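Pyoverdine biosynthesis protein PvcB (PDB 4YLM) catalyses the 2-oxoglutarate-dependent oxidation of tyrosine isonitrile in paerucumarin biosynthesis, as an iron oxygenase of the TauD/TfdA family. Local coordinates at residues A[133-138]-A[243-248]; A[150-155]-A[235-240]; A[47-52]-A[77-82]. One frame throughout, in Å; residues are numbered along the deposited sequence.

Contact 1. Residues A[133-138]-A[243-248]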
loop_
_atom_site.group_PDB
_atom_site.type_symbol
_atom_site.label_atom_id
_atom_site.label_comp_id
_atom_site.label_asym_id
_atom_site.label_seq_id
_atom_site.Cartn_x
_atom_site.Cartn_y
_atom_site.Cartn_z
ATOM N N PRO A 133 -32.446 5.733 10.110
ATOM C CA PRO A 133 -33.110 6.861 10.769
ATOM C C PRO A 133 -33.519 6.509 12.200
ATOM O O PRO A 133 -33.872 5.361 12.480
ATOM C CB PRO A 133 -34.343 7.093 9.892
ATOM C CG PRO A 133 -34.671 5.731 9.368
ATOM C CD PRO A 133 -33.349 5.011 9.198
ATOM N N GLY A 134 -33.453 7.484 13.100
ATOM C CA GLY A 134 -33.794 7.252 14.492
ATOM C C GLY A 134 -32.918 6.183 15.119
ATOM O O GLY A 134 -32.146 5.514 14.429
ATOM N N ASP A 135 -33.031 6.013 16.431
ATOM C CA ASP A 135 -32.214 5.017 17.108
ATOM C C ASP A 135 -33.001 3.780 17.521
ATOM O O ASP A 135 -34.199 3.840 17.802
ATOM C CB ASP A 135 -31.459 5.623 18.297
ATOM C CG ASP A 135 -29.950 5.482 18.155
ATOM O OD1 ASP A 135 -29.234 5.608 19.172
ATOM O OD2 ASP A 135 -29.480 5.234 17.023
ATOM N N SER A 136 -32.304 2.653 17.543
ATOM C CA SER A 136 -32.908 1.372 17.850
ATOM C C SER A 136 -32.584 0.943 19.270
ATOM O O SER A 136 -31.770 1.563 19.954
ATOM C CB SER A 136 -32.383 0.323 16.875
ATOM O OG SER A 136 -31.015 0.567 16.583
ATOM N N ASP A 137 -33.237 -0.120 19.716
ATOM C CA ASP A 137 -32.887 -0.736 20.979
ATOM C C ASP A 137 -32.406 -2.152 20.697
ATOM O O ASP A 137 -33.163 -2.981 20.192
ATOM C CB ASP A 137 -34.084 -0.759 21.923
ATOM C CG ASP A 137 -33.698 -1.159 23.329
ATOM O OD1 ASP A 137 -33.458 -0.252 24.157
ATOM O OD2 ASP A 137 -33.618 -2.377 23.600
ATOM N N GLY A 138 -31.146 -2.420 21.015
ATOM C CA GLY A 138 -30.540 -3.689 20.658
ATOM C C GLY A 138 -30.482 -3.803 19.147
ATOM O O GLY A 138 -30.583 -2.806 18.442
ATOM N N ALA A 243 -20.056 -4.232 19.147
ATOM C CA ALA A 243 -21.420 -4.174 18.642
ATOM C C ALA A 243 -21.616 -2.848 17.922
ATOM O O ALA A 243 -21.435 -1.780 18.515
ATOM C CB ALA A 243 -22.428 -4.338 19.799
ATOM N N HIS A 244 -21.963 -2.915 16.637
ATOM C CA HIS A 244 -22.077 -1.711 15.815
ATOM C C HIS A 244 -23.479 -1.129 15.716
ATOM O O HIS A 244 -24.414 -1.804 15.279
ATOM C CB HIS A 244 -21.569 -1.957 14.387
ATOM C CG HIS A 244 -21.473 -0.704 13.573
ATOM N ND1 HIS A 244 -20.657 0.347 13.931
ATOM C CD2 HIS A 244 -22.114 -0.318 12.444
ATOM C CE1 HIS A 244 -20.793 1.325 13.052
ATOM N NE2 HIS A 244 -21.666 0.943 12.138
ATOM N N ARG A 245 -23.598 0.144 16.078
ATOM C CA ARG A 245 -24.821 0.912 15.889
ATOM C C ARG A 245 -24.739 1.643 14.550
ATOM O O ARG A 245 -23.979 2.597 14.410
ATOM C CB ARG A 245 -24.951 1.929 17.029
ATOM C CG ARG A 245 -26.151 2.867 16.941
ATOM C CD ARG A 245 -27.408 2.218 17.502
ATOM N NE ARG A 245 -27.240 1.820 18.900
ATOM C CZ ARG A 245 -27.997 0.918 19.521
ATOM N NH1 ARG A 245 -28.978 0.306 18.865
ATOM N NH2 ARG A 245 -27.765 0.617 20.793
ATOM N N TRP A 246 -25.517 1.204 13.566
ATOM C CA TRP A 246 -25.439 1.773 12.221
ATOM C C TRP A 246 -25.863 3.237 12.123
ATOM O O TRP A 246 -26.839 3.655 12.751
ATOM C CB TRP A 246 -26.289 0.946 11.256
ATOM C CG TRP A 246 -25.776 -0.440 11.071
ATOM C CD1 TRP A 246 -26.247 -1.580 11.660
ATOM C CD2 TRP A 246 -24.674 -0.836 10.248
ATOM N NE1 TRP A 246 -25.507 -2.665 11.247
ATOM C CE2 TRP A 246 -24.535 -2.231 10.380
ATOM C CE3 TRP A 246 -23.787 -0.143 9.416
ATOM C CZ2 TRP A 246 -23.550 -2.948 9.706
ATOM C CZ3 TRP A 246 -22.807 -0.860 8.745
ATOM C CH2 TRP A 246 -22.696 -2.246 8.898
ATOM N N ARG A 247 -25.135 4.011 11.316
ATOM C CA ARG A 247 -25.580 5.350 10.937
ATOM C C ARG A 247 -25.598 5.450 9.425
ATOM O O ARG A 247 -24.795 4.803 8.735
ATOM C CB ARG A 247 -24.664 6.432 11.505
ATOM C CG ARG A 247 -24.395 6.295 12.997
ATOM C CD ARG A 247 -24.842 7.537 13.745
ATOM N NE ARG A 247 -23.826 8.009 14.690
ATOM C CZ ARG A 247 -23.744 7.624 15.963
ATOM N NH1 ARG A 247 -24.615 6.743 16.460
ATOM N NH2 ARG A 247 -22.785 8.119 16.742
ATOM N N SER A 248 -26.505 6.276 8.917
ATOM C CA SER A 248 -26.649 6.490 7.483
ATOM C C SER A 248 -25.307 6.778 6.799
ATOM O O SER A 248 -24.554 7.666 7.209
ATOM C CB SER A 248 -27.647 7.628 7.221
ATOM O OG SER A 248 -28.929 7.301 7.747
#
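R245 reaches across to the loop 133-138 and brings NH1 to S136 OG, 3.1 Å away, in a weak hydrogen bond bent to 134° at the hydrogen. S136 meets NH1 twice over: its carbonyl O lies 3.2 Å from R245 NH1, but at an angle too poor for a bond. G138 O sits near the guanidinium plane, at its edge, 3.5 Å from R245 NH1. D135 comes at the arginine from another side and meets its aliphatic part, OD2 lying 3.7 Å from R245 CD. Its carboxylate is turned 53° from the guanidinium, and OD1 stays 4.3 Å from R245 NE, well out of that plane, leaving only a charge attraction. Bends at chi2 and chi3 fold the arginine into this hook, while NH2 makes a salt bridge with E20, its strongest polar partner.

The loop crosses on the surface from the large sheet (strand 120-131) to the small one (strand 141-145) of the jelly-roll core expected of a TauD/TfdA oxygenase. R245 itself directly follows strand 241-244, an outer strand of the small sheet whose far strand, 259-263, carries the iron ligand H261.

Behind R245 the backbone is well tied: its O accepts a bond from R61 NH2, and H244 pairs with T141. The H244 edge points into the W246 face, H244 CD2 standing 3.4 Å above the centre of the W246 ring. H244 ND1 bonds Y242 OH, and NE2 bonds D250 OD2, the oxygen that also receives R247 N.

Contact 2. Residues A[150-155]-A[235-240]; sequences LQLADS and LYHPQA
A240 N donates to H237 O at 2.8 Å, closing residues 237-240 into a type I beta turn that leads from helix 224-235 into strand 241-244. The histidine at the head of the turn binds it a second time. With CG anti to the backbone N (chi1 -169°), the torsion turns the ring's ND1 edge to the amide of Q239, and Q239 N points at H237 ND1 over 2.9 Å in a nearly straight bond of 172°. The donor lies in the ring plane, so the ring's rotation is fixed. Because ND1 acts as acceptor here, the geometry is consistent with a neutral ring carrying its hydrogen on NE2.

Held like this, the imidazole offers a flat face to L152 of helix 146-152. L152 CD2 stands over the middle of the H237 ring, 3.9 Å from its centroid and only 7° off the normal, a well-centred CH-pi contact. The other methyl slides toward the base of the ring, with L152 CD1 3.5 Å from H237 CB. P238 CD covers the opposite face near the rim, so the ring is sandwiched between leucine and proline. A240 CB adds an apolar contact, 4.1 Å from L152 CD1.

Neighbours anchor both sides. R233, on helix 224-235, donates through NH2 to L152 O, and A240 pairs through its backbone with S145, just ahead of the leucine's helix. P238 O receives N23 ND2. Beyond L152 the chain turns into helix 155-163, where D154 OD2 takes bonds from E157 N and S156 OG as N-cap. Q239, extended beyond CG, runs out beside the leucine until OE1 lies 3.2 Å from L152 CD2.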
loop_
_atom_site.group_PDB
_atom_site.type_symbol
_atom_site.label_atom_id
_atom_site.label_comp_id
_atom_site.label_asym_id
_atom_site.label_seq_id
_atom_site.Cartn_x
_atom_site.Cartn_y
_atom_site.Cartn_z
ATOM N N LEU A 150 -8.489 -15.592 21.615
ATOM C CA LEU A 150 -7.396 -16.521 21.899
ATOM C C LEU A 150 -6.442 -16.006 22.975
ATOM O O LEU A 150 -5.852 -16.801 23.707
ATOM C CB LEU A 150 -6.624 -16.896 20.630
ATOM C CG LEU A 150 -7.220 -18.012 19.765
ATOM C CD1 LEU A 150 -6.679 -17.975 18.316
ATOM C CD2 LEU A 150 -6.969 -19.386 20.411
ATOM N N GLN A 151 -6.296 -14.687 23.082
ATOM C CA GLN A 151 -5.407 -14.105 24.090
ATOM C C GLN A 151 -6.065 -14.089 25.472
ATOM O O GLN A 151 -5.393 -13.911 26.480
ATOM C CB GLN A 151 -5.007 -12.667 23.727
ATOM C CG GLN A 151 -4.450 -12.471 22.321
ATOM C CD GLN A 151 -3.394 -13.477 21.955
ATOM O OE1 GLN A 151 -2.388 -13.611 22.645
ATOM N NE2 GLN A 151 -3.614 -14.196 20.853
ATOM N N LEU A 152 -7.383 -14.248 25.511
ATOM C CA LEU A 152 -8.114 -14.225 26.775
ATOM C C LEU A 152 -8.202 -15.596 27.433
ATOM O O LEU A 152 -8.396 -15.699 28.644
ATOM C CB LEU A 152 -9.515 -13.659 26.576
ATOM C CG LEU A 152 -9.541 -12.164 26.261
ATOM C CD1 LEU A 152 -10.863 -11.756 25.634
ATOM C CD2 LEU A 152 -9.258 -11.362 27.520
ATOM N N ALA A 153 -8.063 -16.644 26.633
ATOM C CA ALA A 153 -8.226 -18.008 27.120
ATOM C C ALA A 153 -7.151 -18.366 28.142
ATOM O O ALA A 153 -5.981 -18.028 27.961
ATOM C CB ALA A 153 -8.170 -18.977 25.955
ATOM N N ASP A 154 -7.534 -19.069 29.209
ATOM C CA ASP A 154 -6.533 -19.587 30.137
ATOM C C ASP A 154 -6.019 -20.933 29.644
ATOM O O ASP A 154 -6.552 -21.493 28.682
ATOM C CB ASP A 154 -7.062 -19.676 31.579
ATOM C CG ASP A 154 -8.127 -20.744 31.760
ATOM O OD1 ASP A 154 -9.106 -20.467 32.480
ATOM O OD2 ASP A 154 -7.983 -21.855 31.203
ATOM N N SER A 155 -4.978 -21.433 30.303
ATOM C CA SER A 155 -4.312 -22.671 29.915
ATOM C C SER A 155 -5.269 -23.829 29.646
ATOM O O SER A 155 -5.106 -24.556 28.668
ATOM C CB SER A 155 -3.320 -23.088 31.004
ATOM O OG SER A 155 -2.516 -21.991 31.397
ATOM N N LEU A 235 -15.104 -14.790 23.346
ATOM C CA LEU A 235 -15.590 -14.118 22.148
ATOM C C LEU A 235 -16.475 -12.922 22.466
ATOM O O LEU A 235 -16.473 -11.941 21.718
ATOM C CB LEU A 235 -16.309 -15.103 21.225
ATOM C CG LEU A 235 -15.420 -16.153 20.565
ATOM C CD1 LEU A 235 -16.278 -17.301 20.012
ATOM C CD2 LEU A 235 -14.556 -15.495 19.460
ATOM N N TYR A 236 -17.219 -12.977 23.574
ATOM C CA TYR A 236 -18.087 -11.852 23.926
ATOM C C TYR A 236 -17.450 -10.886 24.924
ATOM O O TYR A 236 -18.066 -9.906 25.334
ATOM C CB TYR A 236 -19.457 -12.328 24.437
ATOM C CG TYR A 236 -20.359 -12.883 23.353
ATOM C CD1 TYR A 236 -21.161 -12.040 22.586
ATOM C CD2 TYR A 236 -20.407 -14.248 23.094
ATOM C CE1 TYR A 236 -22.000 -12.549 21.587
ATOM C CE2 TYR A 236 -21.232 -14.764 22.108
ATOM C CZ TYR A 236 -22.027 -13.914 21.358
ATOM O OH TYR A 236 -22.849 -14.439 20.386
ATOM N N HIS A 237 -16.217 -11.166 25.304
ATOM C CA HIS A 237 -15.455 -10.289 26.184
ATOM C C HIS A 237 -15.235 -8.911 25.529
ATOM O O HIS A 237 -15.032 -8.810 24.313
ATOM C CB HIS A 237 -14.120 -10.958 26.501
ATOM C CG HIS A 237 -13.347 -10.298 27.597
ATOM N ND1 HIS A 237 -12.741 -9.069 27.448
ATOM C CD2 HIS A 237 -13.062 -10.709 28.857
ATOM C CE1 HIS A 237 -12.120 -8.747 28.570
ATOM N NE2 HIS A 237 -12.303 -9.723 29.443
ATOM N N PRO A 238 -15.286 -7.840 26.334
ATOM C CA PRO A 238 -15.108 -6.475 25.817
ATOM C C PRO A 238 -13.797 -6.258 25.043
ATOM O O PRO A 238 -13.753 -5.361 24.198
ATOM C CB PRO A 238 -15.134 -5.616 27.088
ATOM C CG PRO A 238 -15.984 -6.410 28.051
ATOM C CD PRO A 238 -15.695 -7.856 27.753
ATOM N N GLN A 239 -12.758 -7.035 25.331
ATOM C CA GLN A 239 -11.504 -6.940 24.581
ATOM C C GLN A 239 -11.632 -7.532 23.173
ATOM O O GLN A 239 -10.848 -7.201 22.289
ATOM C CB GLN A 239 -10.352 -7.640 25.324
ATOM C CG GLN A 239 -9.845 -6.920 26.579
ATOM C CD GLN A 239 -8.657 -7.627 27.259
ATOM O OE1 GLN A 239 -8.045 -8.546 26.703
ATOM N NE2 GLN A 239 -8.328 -7.183 28.469
ATOM N N ALA A 240 -12.620 -8.405 22.971
ATOM C CA ALA A 240 -12.705 -9.188 21.745
ATOM C C ALA A 240 -13.949 -8.917 20.901
ATOM O O ALA A 240 -14.046 -9.398 19.775
ATOM C CB ALA A 240 -12.610 -10.681 22.061
#

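Contact 3. Residues A[47-52]-A[77-82]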
loop_
_atom_site.group_PDB
_atom_site.type_symbol
_atom_site.label_atom_id
_atom_site.label_comp_id
_atom_site.label_asym_id
_atom_site.label_seq_id
_atom_site.Cartn_x
_atom_site.Cartn_y
_atom_site.Cartn_z
ATOM N N TRP A 47 -5.106 0.415 -0.146
ATOM C CA TRP A 47 -4.753 0.844 1.195
ATOM C C TRP A 47 -5.805 0.376 2.220
ATOM O O TRP A 47 -5.462 -0.123 3.293
ATOM C CB TRP A 47 -4.614 2.364 1.206
ATOM C CG TRP A 47 -4.335 2.962 2.534
ATOM C CD1 TRP A 47 -3.161 2.902 3.239
ATOM C CD2 TRP A 47 -5.231 3.764 3.310
ATOM N NE1 TRP A 47 -3.279 3.624 4.399
ATOM C CE2 TRP A 47 -4.543 4.151 4.473
ATOM C CE3 TRP A 47 -6.548 4.200 3.126
ATOM C CZ2 TRP A 47 -5.127 4.950 5.459
ATOM C CZ3 TRP A 47 -7.133 4.999 4.111
ATOM C CH2 TRP A 47 -6.415 5.359 5.264
ATOM N N LEU A 48 -7.080 0.541 1.887
ATOM C CA LEU A 48 -8.157 0.105 2.772
ATOM C C LEU A 48 -8.064 -1.391 3.033
ATOM O O LEU A 48 -8.276 -1.843 4.145
ATOM C CB LEU A 48 -9.527 0.433 2.171
ATOM C CG LEU A 48 -9.901 1.909 2.159
ATOM C CD1 LEU A 48 -11.220 2.120 1.398
ATOM C CD2 LEU A 48 -9.991 2.407 3.606
ATOM N N LYS A 49 -7.744 -2.157 1.996
ATOM C CA LYS A 49 -7.630 -3.609 2.115
ATOM C C LYS A 49 -6.506 -4.002 3.096
ATOM O O LYS A 49 -6.661 -4.930 3.898
ATOM C CB LYS A 49 -7.340 -4.200 0.732
ATOM C CG LYS A 49 -8.054 -5.490 0.432
ATOM C CD LYS A 49 -7.736 -5.999 -0.982
ATOM C CE LYS A 49 -8.266 -5.062 -2.069
ATOM N NZ LYS A 49 -8.073 -5.678 -3.417
ATOM N N GLY A 50 -5.380 -3.296 3.014
ATOM C CA GLY A 50 -4.296 -3.472 3.970
ATOM C C GLY A 50 -4.748 -3.222 5.405
ATOM O O GLY A 50 -4.479 -4.029 6.295
ATOM N N LEU A 51 -5.435 -2.104 5.634
ATOM C CA LEU A 51 -5.942 -1.785 6.968
ATOM C C LEU A 51 -6.964 -2.821 7.455
ATOM O O LEU A 51 -6.953 -3.197 8.623
ATOM C CB LEU A 51 -6.576 -0.389 6.999
ATOM C CG LEU A 51 -5.660 0.808 6.710
ATOM C CD1 LEU A 51 -6.475 2.102 6.633
ATOM C CD2 LEU A 51 -4.531 0.906 7.743
ATOM N N ALA A 52 -7.847 -3.269 6.562
ATOM C CA ALA A 52 -8.839 -4.272 6.932
ATOM C C ALA A 52 -8.163 -5.563 7.363
ATOM O O ALA A 52 -8.631 -6.253 8.268
ATOM C CB ALA A 52 -9.827 -4.532 5.774
ATOM N N HIS A 77 -16.332 -3.701 -7.648
ATOM C CA HIS A 77 -15.598 -4.360 -8.732
ATOM C C HIS A 77 -14.198 -3.748 -8.887
ATOM O O HIS A 77 -13.260 -4.432 -9.308
ATOM C CB HIS A 77 -16.360 -4.279 -10.066
ATOM C CG HIS A 77 -17.516 -5.228 -10.169
ATOM N ND1 HIS A 77 -17.372 -6.594 -10.054
ATOM C CD2 HIS A 77 -18.835 -5.007 -10.398
ATOM C CE1 HIS A 77 -18.551 -7.174 -10.198
ATOM N NE2 HIS A 77 -19.457 -6.232 -10.405
ATOM N N ASP A 78 -14.057 -2.457 -8.575
ATOM C CA ASP A 78 -12.730 -1.834 -8.577
ATOM C C ASP A 78 -11.956 -2.244 -7.328
ATOM O O ASP A 78 -10.747 -2.433 -7.362
ATOM C CB ASP A 78 -12.825 -0.303 -8.621
ATOM C CG ASP A 78 -11.463 0.357 -8.845
ATOM O OD1 ASP A 78 -10.818 0.034 -9.863
ATOM O OD2 ASP A 78 -11.025 1.179 -8.005
ATOM N N PHE A 79 -12.669 -2.343 -6.211
ATOM C CA PHE A 79 -12.074 -2.688 -4.920
ATOM C C PHE A 79 -11.349 -4.042 -4.925
ATOM O O PHE A 79 -10.238 -4.185 -4.384
ATOM C CB PHE A 79 -13.176 -2.686 -3.857
ATOM C CG PHE A 79 -12.687 -2.982 -2.470
ATOM C CD1 PHE A 79 -12.384 -1.948 -1.593
ATOM C CD2 PHE A 79 -12.542 -4.290 -2.041
ATOM C CE1 PHE A 79 -11.934 -2.229 -0.299
ATOM C CE2 PHE A 79 -12.098 -4.579 -0.752
ATOM C CZ PHE A 79 -11.792 -3.546 0.115
ATOM N N GLY A 80 -11.983 -5.051 -5.513
ATOM C CA GLY A 80 -11.384 -6.378 -5.588
ATOM C C GLY A 80 -12.221 -7.284 -6.473
ATOM O O GLY A 80 -13.016 -6.791 -7.259
ATOM N N GLU A 81 -12.044 -8.593 -6.357
ATOM C CA GLU A 81 -12.878 -9.531 -7.116
ATOM C C GLU A 81 -14.182 -9.822 -6.371
ATOM O O GLU A 81 -14.183 -10.513 -5.355
ATOM C CB GLU A 81 -12.127 -10.843 -7.364
ATOM C CG GLU A 81 -12.847 -11.793 -8.323
ATOM C CD GLU A 81 -12.259 -13.207 -8.318
ATOM O OE1 GLU A 81 -12.870 -14.100 -8.940
ATOM O OE2 GLU A 81 -11.196 -13.432 -7.689
ATOM N N VAL A 82 -15.294 -9.290 -6.867
ATOM C CA VAL A 82 -16.567 -9.472 -6.173
ATOM C C VAL A 82 -16.966 -10.938 -6.222
ATOM O O VAL A 82 -16.827 -11.585 -7.251
ATOM C CB VAL A 82 -17.682 -8.597 -6.784
ATOM C CG1 VAL A 82 -19.061 -9.026 -6.270
ATOM C CG2 VAL A 82 -17.429 -7.118 -6.487
#
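K49 runs extended from its helix as far as CD and then bends at chi3 (-65°), which drops its ammonium group onto the end of helix 69-79. F79 answers with CG anti to its backbone N (chi1 -178°), a setting that lays the phenyl ring back toward helix 45-55. At G80 the chain leaves helical geometry, and the F79 carbonyl is there for the lysine to take: K49 NZ donates to F79 O at 2.8 Å. The C=O to donor angle is 154°, so NZ comes in within the carbonyl plane, somewhat off the C=O direction.

Just short of the ammonium, the chain passes over one face of the phenyl ring, and K49 CE is 4.1 Å from F79 CE2. K49 NZ is 5.3 Å from the F79 ring centroid, so any cation-pi attraction is weak at most. L48, one residue back, adds a looser apolar touch, its CB lying 4.4 Å from F79 CE1. K49 NZ also passes 4.0 Å from G80 CA, with no side chain in between.

Two helices of the jelly-roll fold expected of the TauD/TfdA family are thus joined where they lie against the large sheet. F124 of strand 120-131 touches K49, A52 and F79 alike, and I279 of strand 272-286 packs on the phenyl group. W47 NE1 bonds D9 of the second subunit, so helix 45-55 also takes part in the subunit interface.

E282 OE1 gives K49 NZ a long, weak ion pair as well, and a glycerol, probably from the crystallisation liquor, bonds weakly to F79 O. The ammonium of the buried K49 has its short bond to a carbonyl at a helix C-terminus, where the helix dipole would probably favour its positive charge, while its methylenes share the apolar packing with F79.

In the fold
Contact 3 is the buried one, contact 2 is partly buried and contact 1 lies at the surface; all three stand away from the iron ligands. Contacts 1 and 2 lie at the two ends of strand 241-244: segment 235-240 leads into it and segment 243-248 carries the chain out of it, although their centres are 26 Å apart. Contact 3 joins two earlier helices against the large sheet, about 13 Å from either of the others at the nearest atoms. A cation carries both contacts 1 and 3, but the partly exposed arginine makes one weak bond across to its loop, whereas the buried lysine makes a short one. Contact 2 has no hydrogen bond between its segments and depends on methyl-to-ring packing.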